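Local coordinates for Pex (Synechococcus elongatus PCC 7942, PDB 2E1N), which modifies the cyanobacterial circadian clock and probably binds DNA as a PadR-like winged-helix protein, at residues 37-42 with 73-78. Numbering follows the deposited sequence.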
# COMPACT_ATOMS: atom_id res chain seq x y z
N CYS B 37 -8.66 -9.30 10.13
CA CYS B 37 -9.30 -8.19 10.87
C CYS B 37 -10.53 -7.63 10.16
O CYS B 37 -11.54 -7.32 10.80
CB CYS B 37 -8.27 -7.11 11.12
SG CYS B 37 -6.90 -7.79 12.11
N TYR B 38 -10.44 -7.49 8.83
CA TYR B 38 -11.61 -7.07 8.02
C TYR B 38 -12.79 -8.06 8.18
O TYR B 38 -13.93 -7.69 8.44
CB TYR B 38 -11.22 -6.93 6.54
CG TYR B 38 -12.45 -6.94 5.62
CD1 TYR B 38 -13.38 -5.90 5.66
CD2 TYR B 38 -12.67 -7.98 4.75
CE1 TYR B 38 -14.54 -5.95 4.86
CE2 TYR B 38 -13.81 -8.02 3.94
CZ TYR B 38 -14.75 -7.00 4.04
OH TYR B 38 -15.89 -6.99 3.28
N VAL B 39 -12.52 -9.34 8.00
CA VAL B 39 -13.58 -10.32 8.12
C VAL B 39 -14.22 -10.23 9.48
O VAL B 39 -15.45 -10.19 9.60
CB VAL B 39 -13.05 -11.72 7.83
CG1 VAL B 39 -14.06 -12.80 8.18
CG2 VAL B 39 -12.61 -11.82 6.33
N LEU B 40 -13.43 -10.14 10.53
CA LEU B 40 -13.99 -10.02 11.86
C LEU B 40 -14.80 -8.75 12.09
O LEU B 40 -15.85 -8.80 12.74
CB LEU B 40 -12.91 -10.22 12.92
CG LEU B 40 -12.38 -11.67 13.04
CD1 LEU B 40 -11.28 -11.72 14.11
CD2 LEU B 40 -13.49 -12.75 13.32
N ALA B 41 -14.35 -7.64 11.51
CA ALA B 41 -15.11 -6.37 11.54
C ALA B 41 -16.52 -6.56 10.94
O ALA B 41 -17.49 -6.03 11.51
CB ALA B 41 -14.33 -5.26 10.82
N VAL B 42 -16.63 -7.30 9.85
CA VAL B 42 -17.92 -7.62 9.24
C VAL B 42 -18.78 -8.50 10.12
O VAL B 42 -19.94 -8.19 10.39
CB VAL B 42 -17.75 -8.24 7.83
CG1 VAL B 42 -19.12 -8.64 7.23
CG2 VAL B 42 -17.01 -7.28 6.91
N THR B 73 -7.50 -18.43 3.36
CA THR B 73 -6.44 -18.40 4.40
C THR B 73 -6.95 -17.82 5.72
O THR B 73 -6.76 -18.38 6.84
CB THR B 73 -5.25 -17.59 3.92
OG1 THR B 73 -4.68 -18.26 2.76
CG2 THR B 73 -4.19 -17.45 5.03
N ALA B 74 -7.59 -16.69 5.60
CA ALA B 74 -8.15 -15.99 6.77
C ALA B 74 -9.26 -16.77 7.42
O ALA B 74 -9.31 -16.90 8.68
CB ALA B 74 -8.66 -14.64 6.36
N LEU B 75 -10.16 -17.30 6.61
CA LEU B 75 -11.26 -18.11 7.20
C LEU B 75 -10.78 -19.37 7.88
O LEU B 75 -11.25 -19.70 8.96
CB LEU B 75 -12.32 -18.47 6.21
CG LEU B 75 -13.07 -17.32 5.53
CD1 LEU B 75 -13.82 -17.86 4.28
CD2 LEU B 75 -13.94 -16.65 6.53
N LYS B 76 -9.84 -20.07 7.28
CA LYS B 76 -9.30 -21.27 7.88
C LYS B 76 -8.62 -20.96 9.21
O LYS B 76 -8.78 -21.72 10.17
CB LYS B 76 -8.33 -21.94 6.93
CG LYS B 76 -7.87 -23.29 7.42
CD LYS B 76 -6.72 -23.83 6.58
CE LYS B 76 -6.71 -25.36 6.59
NZ LYS B 76 -5.64 -25.95 5.74
N PHE B 77 -7.83 -19.89 9.27
CA PHE B 77 -7.17 -19.47 10.51
C PHE B 77 -8.19 -19.25 11.60
O PHE B 77 -8.06 -19.73 12.73
CB PHE B 77 -6.37 -18.19 10.29
CG PHE B 77 -5.83 -17.57 11.53
CD1 PHE B 77 -4.77 -18.16 12.22
CD2 PHE B 77 -6.41 -16.42 12.08
CE1 PHE B 77 -4.29 -17.59 13.40
CE2 PHE B 77 -5.95 -15.87 13.24
CZ PHE B 77 -4.86 -16.46 13.91
N LEU B 78 -9.22 -18.49 11.26
CA LEU B 78 -10.24 -18.07 12.24
C LEU B 78 -11.05 -19.25 12.69
O LEU B 78 -11.50 -19.27 13.83
CB LEU B 78 -11.15 -17.02 11.61
CG LEU B 78 -10.49 -15.63 11.44
CD1 LEU B 78 -11.49 -14.71 10.71
CD2 LEU B 78 -10.07 -15.10 12.80
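The helical turn that presents Val-39 and Leu-40 to Leu-78 is closed by a backbone bond from Ala-41 N to Cys-37 O, 2.9 Å long. Between the helices, everything that touches is aliphatic. Leu-78 reaches in from 73-78 and runs beside Leu-40, the two heading opposite ways, and their forked ends meet branch against branch: Leu-40 CD1 lies 3.8 Å from Leu-78 CD2, and Leu-40 CD2 is equally close to Leu-78 CD1. The CB of Leu-40 points past the other helix, but chi1 of -71°, with CG anti to the carbonyl carbon, swings the fork round to Leu-78. Val-39 does aim there; its CG1 sits 4.1 Å from Leu-78 CD1 and also meets Leu-75 CD2, whose side chain stands roughly perpendicular to it. Cut back to an alanine, Leu-40 would be likely to strip Leu-78 CD2 of its neighbour in 37-42, leave CD1 only Val-39, and open a gap that Ile-83 and Leu-114 also border. The axes of 37-42 and 73-78 cross at -69°, 10.3 Å apart at closest approach; their parent helices, 32-43 and 68-80, are consistent with the first and recognition helices of a PadR-like winged helix. With only buried methyl and methine groups meeting, the join rests on dispersion and the hydrophobic effect.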